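Local coordinates for putative aliphatic sulfonates-binding protein (Escherichia coli, PDB 2X26) that probably serves as the periplasmic solute-binding protein that captures aliphatic sulfonates for a binding-protein-dependent ABC transport system, at residues L74-V79 / G185-A190; L260-A265 / P275-I280. All blocks are in the same frame, centred on the assembly; numbering follows the deposited sequence.

Interaction 1 (L74-V79 / G185-A190); sequences LVYVGV and GSFYLA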
loop_
_atom_site.group_PDB
_atom_site.type_symbol
_atom_site.label_atom_id
_atom_site.label_comp_id
_atom_site.label_asym_id
_atom_site.label_seq_id
_atom_site.Cartn_x
_atom_site.Cartn_y
_atom_site.Cartn_z
ATOM N N LEU A 74 -10.606 9.129 -7.187
ATOM C CA LEU A 74 -9.680 9.143 -6.035
ATOM C C LEU A 74 -8.282 9.512 -6.461
ATOM O O LEU A 74 -7.799 9.001 -7.468
ATOM C CB LEU A 74 -9.628 7.766 -5.452
ATOM C CG LEU A 74 -10.999 7.224 -5.147
ATOM C CD1 LEU A 74 -10.802 5.782 -4.631
ATOM C CD2 LEU A 74 -11.714 8.096 -4.096
ATOM N N VAL A 75 -7.624 10.393 -5.721
ATOM C CA VAL A 75 -6.340 10.944 -6.162
ATOM C C VAL A 75 -5.228 10.365 -5.321
ATOM O O VAL A 75 -5.432 10.093 -4.109
ATOM C CB VAL A 75 -6.313 12.474 -6.075
ATOM C CG1 VAL A 75 -7.293 13.060 -7.086
ATOM C CG2 VAL A 75 -6.619 13.005 -4.678
ATOM N N TYR A 76 -4.054 10.196 -5.952
ATOM C CA TYR A 76 -2.853 9.785 -5.235
ATOM C C TYR A 76 -2.263 11.021 -4.561
ATOM O O TYR A 76 -1.828 11.963 -5.243
ATOM C CB TYR A 76 -1.829 9.232 -6.220
ATOM C CG TYR A 76 -2.279 8.035 -7.025
ATOM C CD1 TYR A 76 -2.086 6.718 -6.543
ATOM C CD2 TYR A 76 -2.830 8.194 -8.265
ATOM C CE1 TYR A 76 -2.486 5.594 -7.299
ATOM C CE2 TYR A 76 -3.247 7.090 -9.042
ATOM C CZ TYR A 76 -3.071 5.791 -8.546
ATOM O OH TYR A 76 -3.455 4.691 -9.300
ATOM N N VAL A 77 -2.272 11.032 -3.243
ATOM C CA VAL A 77 -1.736 12.155 -2.498
ATOM C C VAL A 77 -0.269 11.944 -2.068
ATOM O O VAL A 77 0.426 12.921 -1.783
ATOM C CB VAL A 77 -2.599 12.587 -1.261
ATOM C CG1 VAL A 77 -3.930 13.309 -1.692
ATOM C CG2 VAL A 77 -2.819 11.411 -0.265
ATOM N N GLY A 78 0.193 10.697 -2.005
ATOM C CA GLY A 78 1.555 10.418 -1.519
ATOM C C GLY A 78 1.974 9.036 -1.942
ATOM O O GLY A 78 1.140 8.153 -2.128
ATOM N N VAL A 79 3.282 8.817 -2.013
ATOM C CA VAL A 79 3.811 7.470 -2.371
ATOM C C VAL A 79 5.000 7.119 -1.457
ATOM O O VAL A 79 5.775 7.992 -1.010
ATOM C CB VAL A 79 4.243 7.395 -3.883
ATOM C CG1 VAL A 79 5.368 8.443 -4.208
ATOM C CG2 VAL A 79 4.653 5.956 -4.291
ATOM N N GLY A 185 5.783 1.282 -5.693
ATOM C CA GLY A 185 5.667 1.820 -4.331
ATOM C C GLY A 185 4.222 1.647 -3.827
ATOM O O GLY A 185 3.391 1.114 -4.541
ATOM N N SER A 186 3.942 2.043 -2.583
ATOM C CA SER A 186 2.550 1.985 -2.106
ATOM C C SER A 186 2.048 3.389 -1.956
ATOM O O SER A 186 2.831 4.363 -1.946
ATOM C CB SER A 186 2.425 1.249 -0.777
ATOM O OG SER A 186 3.355 1.762 0.169
ATOM N N PHE A 187 0.740 3.529 -1.860
ATOM C CA PHE A 187 0.143 4.872 -1.990
ATOM C C PHE A 187 -0.768 5.305 -0.860
ATOM O O PHE A 187 -1.268 4.472 -0.075
ATOM C CB PHE A 187 -0.681 4.956 -3.260
ATOM C CG PHE A 187 0.141 4.900 -4.516
ATOM C CD1 PHE A 187 0.902 6.009 -4.935
ATOM C CD2 PHE A 187 0.158 3.741 -5.255
ATOM C CE1 PHE A 187 1.637 5.979 -6.161
ATOM C CE2 PHE A 187 0.922 3.653 -6.475
ATOM C CZ PHE A 187 1.668 4.781 -6.923
ATOM N N TYR A 188 -0.934 6.624 -0.751
ATOM C CA TYR A 188 -1.967 7.212 0.093
ATOM C C TYR A 188 -2.913 7.869 -0.872
ATOM O O TYR A 188 -2.455 8.513 -1.812
ATOM C CB TYR A 188 -1.373 8.254 1.025
ATOM C CG TYR A 188 -0.513 7.572 2.038
ATOM C CD1 TYR A 188 0.817 7.264 1.742
ATOM C CD2 TYR A 188 -1.058 7.172 3.255
ATOM C CE1 TYR A 188 1.596 6.595 2.691
ATOM C CE2 TYR A 188 -0.287 6.507 4.210
ATOM C CZ TYR A 188 1.041 6.220 3.901
ATOM O OH TYR A 188 1.807 5.546 4.833
ATOM N N LEU A 189 -4.213 7.620 -0.669
ATOM C CA LEU A 189 -5.253 8.200 -1.514
ATOM C C LEU A 189 -6.295 8.978 -0.724
ATOM O O LEU A 189 -6.571 8.691 0.453
ATOM C CB LEU A 189 -5.940 7.094 -2.343
ATOM C CG LEU A 189 -4.967 6.457 -3.399
ATOM C CD1 LEU A 189 -4.457 5.166 -2.793
ATOM C CD2 LEU A 189 -5.665 6.264 -4.706
ATOM N N ALA A 190 -6.898 9.958 -1.397
ATOM C CA ALA A 190 -8.009 10.717 -0.838
ATOM C C ALA A 190 -8.966 11.078 -1.932
ATOM O O ALA A 190 -8.615 10.998 -3.074
ATOM C CB ALA A 190 -7.499 12.000 -0.190
#
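Tyr76 turns the edge of its ring onto the face of Phe187, a T-shaped aromatic pair whose centroids lie 4.6 Å apart with planes at 59°. Tyr76 CD1 does the touching: it stands over the Phe187 ring toward its rim, 3.5 Å from Phe187 CD1. Phe187 CG is anti to its carbonyl carbon, beside the backbone N (chi1 -68°); the ring lies between Tyr76 CD1 and Val79 CG2. On the Val79 flank the two side chains lie side by side, pointing the same way, and Val79 CG2, anti to its own backbone N, comes to 3.5 Å from Phe187 CE1. Leu189 CD2 covers one face of the Tyr76 ring, 4.0 Å from CD1 of that tyrosine. An alanine in place of Phe187 would probably open a gap between Tyr76 and Val79 and leave the tyrosine ring freer to turn.

Beneath this row the strands pair antiparallel, interrupted by a classic beta bulge in which Val77 and Gly78 both face Tyr188. The Tyr188 carbonyl O takes a hydrogen bond from Val77 N at 2.9 Å and a weak one from Gly78 N, while Tyr188 N returns a bond to Gly78 O at 2.9 Å. Next to the bulge, Val77 CG2 lies 3.7 Å from Tyr188 CB and Val77 CG1 meets Ala190 CB. Main-chain bonds thus carry the pairing and fix its register around the bulge, while rings and aliphatic groups add apolar packing; the tyrosine hydroxyls find polar partners outside the paired residues, Tyr188 in Glu80 and Tyr76 in Gln261.

Interaction 2 (L260-A265 / P275-I280); sequences LQQQTA and PKKVDI
Gln262 OE1 receives two hydrogen bonds, one from the backbone N of Ile280 at 2.8 Å and one from a water at 2.7 Å that also donates to Asp279 OD1. The other arm of the same amide gives a bond from Gln262 NE2 to the carbonyl O of Val278 at 2.9 Å, with that oxygen close to the amide plane. One side chain therefore reads a donor and an acceptor of the loop backbone together, which fixes the rotation of its carboxamide. CG is anti to the backbone N (chi1 -173°), and the bend at chi2 then swings CD, with its amide, toward the loop.

NE2 has a further acceptor in Asp266 OD1, an oxygen that also forms a salt bridge with Lys277 NZ. Ile280 starts its side chain toward the helix, and past the amide it packs on Gln261 and Ala265. Its CG2 lies 3.7 Å from Gln261 CG, where the two side chains cross at about a right angle, and its CG1 lies 4.1 Å from Ala265 CB. A second water joins Ala265 O to Lys276 O, donating to both.

The arrangement folds the loop that follows helix 255-270 back against that same helix. Beside it runs helix 62-69, whose Ile65 meets Gln261 and whose Ala69 meets Val278, while Gln261 NE2 bonds to Asp61 O, just ahead of that helix, and lies next to Tyr76 of strand 74-80.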
loop_
_atom_site.group_PDB
_atom_site.type_symbol
_atom_site.label_atom_id
_atom_site.label_comp_id
_atom_site.label_asym_id
_atom_site.label_seq_id
_atom_site.Cartn_x
_atom_site.Cartn_y
_atom_site.Cartn_z
ATOM N N LEU A 260 5.558 4.691 -13.948
ATOM C CA LEU A 260 5.561 3.244 -13.548
ATOM C C LEU A 260 4.153 2.778 -13.256
ATOM O O LEU A 260 3.772 1.656 -13.615
ATOM C CB LEU A 260 6.453 2.931 -12.336
ATOM C CG LEU A 260 7.924 3.239 -12.568
ATOM C CD1 LEU A 260 8.650 3.382 -11.222
ATOM C CD2 LEU A 260 8.542 2.122 -13.443
ATOM N N GLN A 261 3.374 3.635 -12.590
ATOM C CA GLN A 261 1.978 3.242 -12.249
ATOM C C GLN A 261 1.185 3.137 -13.554
ATOM O O GLN A 261 0.319 2.250 -13.687
ATOM C CB GLN A 261 1.342 4.223 -11.254
ATOM C CG GLN A 261 -0.078 3.902 -10.803
ATOM C CD GLN A 261 -0.187 2.711 -9.906
ATOM O OE1 GLN A 261 0.749 1.928 -9.730
ATOM N NE2 GLN A 261 -1.322 2.608 -9.265
ATOM N N GLN A 262 1.495 4.007 -14.528
ATOM C CA GLN A 262 0.761 3.939 -15.818
ATOM C C GLN A 262 1.049 2.619 -16.512
ATOM O O GLN A 262 0.112 1.981 -17.051
ATOM C CB GLN A 262 1.101 5.117 -16.745
ATOM C CG GLN A 262 0.219 5.175 -18.034
ATOM C CD GLN A 262 -1.246 5.342 -17.706
ATOM O OE1 GLN A 262 -1.648 6.386 -17.180
ATOM N NE2 GLN A 262 -2.066 4.320 -18.009
ATOM N N GLN A 263 2.324 2.194 -16.482
ATOM C CA GLN A 263 2.733 0.918 -17.077
ATOM C C GLN A 263 1.892 -0.233 -16.487
ATOM O O GLN A 263 1.383 -1.110 -17.211
ATOM C CB GLN A 263 4.243 0.651 -16.841
ATOM C CG GLN A 263 5.246 1.272 -17.847
ATOM C CD GLN A 263 6.676 1.373 -17.273
ATOM O OE1 GLN A 263 7.158 0.471 -16.583
ATOM N NE2 GLN A 263 7.342 2.485 -17.550
ATOM N N THR A 264 1.759 -0.252 -15.159
ATOM C CA THR A 264 0.997 -1.326 -14.513
ATOM C C THR A 264 -0.495 -1.263 -14.895
ATOM O O THR A 264 -1.162 -2.296 -15.127
ATOM C CB THR A 264 1.149 -1.268 -12.978
ATOM O OG1 THR A 264 2.560 -1.346 -12.666
ATOM C CG2 THR A 264 0.401 -2.455 -12.316
ATOM N N ALA A 265 -1.036 -0.048 -14.944
ATOM C CA ALA A 265 -2.437 0.099 -15.377
ATOM C C ALA A 265 -2.602 -0.435 -16.790
ATOM O O ALA A 265 -3.553 -1.177 -17.067
ATOM C CB ALA A 265 -2.913 1.525 -15.283
ATOM N N PRO A 275 -11.487 -3.009 -16.945
ATOM C CA PRO A 275 -12.212 -2.861 -18.195
ATOM C C PRO A 275 -11.771 -1.664 -19.042
ATOM O O PRO A 275 -12.183 -1.554 -20.211
ATOM C CB PRO A 275 -13.671 -2.642 -17.725
ATOM C CG PRO A 275 -13.562 -2.021 -16.399
ATOM C CD PRO A 275 -12.309 -2.590 -15.777
ATOM N N LYS A 276 -10.988 -0.760 -18.451
ATOM C CA LYS A 276 -10.641 0.522 -19.088
ATOM C C LYS A 276 -9.175 0.853 -18.917
ATOM O O LYS A 276 -8.554 0.489 -17.925
ATOM C CB LYS A 276 -11.479 1.693 -18.512
ATOM C CG LYS A 276 -12.925 1.762 -19.035
ATOM C CD LYS A 276 -13.605 3.147 -18.807
ATOM C CE LYS A 276 -15.139 3.025 -18.870
ATOM N NZ LYS A 276 -15.670 2.779 -20.237
ATOM N N LYS A 277 -8.621 1.553 -19.898
ATOM C CA LYS A 277 -7.320 2.181 -19.731
ATOM C C LYS A 277 -7.568 3.352 -18.784
ATOM O O LYS A 277 -8.659 3.922 -18.773
ATOM C CB LYS A 277 -6.760 2.617 -21.098
ATOM C CG LYS A 277 -5.246 2.475 -21.224
ATOM C CD LYS A 277 -4.752 3.005 -22.553
ATOM C CE LYS A 277 -3.210 3.049 -22.616
ATOM N NZ LYS A 277 -2.550 4.013 -21.652
ATOM N N VAL A 278 -6.630 3.659 -17.913
ATOM C CA VAL A 278 -6.828 4.791 -17.001
ATOM C C VAL A 278 -5.781 5.862 -17.355
ATOM O O VAL A 278 -4.711 5.534 -17.843
ATOM C CB VAL A 278 -6.688 4.362 -15.502
ATOM C CG1 VAL A 278 -6.971 5.542 -14.512
ATOM C CG2 VAL A 278 -7.608 3.211 -15.200
ATOM N N ASP A 279 -6.083 7.125 -17.106
ATOM C CA ASP A 279 -5.081 8.168 -17.239
ATOM C C ASP A 279 -4.502 8.415 -15.836
ATOM O O ASP A 279 -5.014 9.265 -15.102
ATOM C CB ASP A 279 -5.744 9.454 -17.761
ATOM C CG ASP A 279 -4.737 10.578 -18.018
ATOM O OD1 ASP A 279 -3.528 10.394 -17.729
ATOM O OD2 ASP A 279 -5.152 11.646 -18.527
ATOM N N ILE A 280 -3.458 7.681 -15.439
ATOM C CA ILE A 280 -2.991 7.784 -14.054
ATOM C C ILE A 280 -2.594 9.217 -13.675
ATOM O O ILE A 280 -2.871 9.658 -12.550
ATOM C CB ILE A 280 -1.776 6.828 -13.759
ATOM C CG1 ILE A 280 -2.229 5.367 -13.897
ATOM C CG2 ILE A 280 -1.066 7.153 -12.359
ATOM C CD1 ILE A 280 -3.307 5.012 -12.890
HETATM O O HOH W 1 -0.896 8.989 -17.435
HETATM O O HOH W 2 -6.144 0.505 -16.749
#

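Interactions 1 and 2 follow one another in series along the chain, their centres about 14 Å apart. Interaction 1 lies near the middle of the molecule, pairing strands 74-80 and 186-191 at one side of a mixed five-stranded sheet; interaction 2 lies farther out, where helix 255-270 meets the loop after it. The two touch directly: Tyr76 OH and Gln261 NE2 are 3.0 Å apart, probably hydrogen-bonded, and Tyr76 OH lies 3.6 Å from Ile280 CD1. Helix 62-69 packs on both. Helix 255-270 also packs on Val79 and Phe187 of interaction 1, so a late part of the chain lies against a sheet of earlier strands, consistent with the interleaved, two-sheet architecture of periplasmic binding proteins.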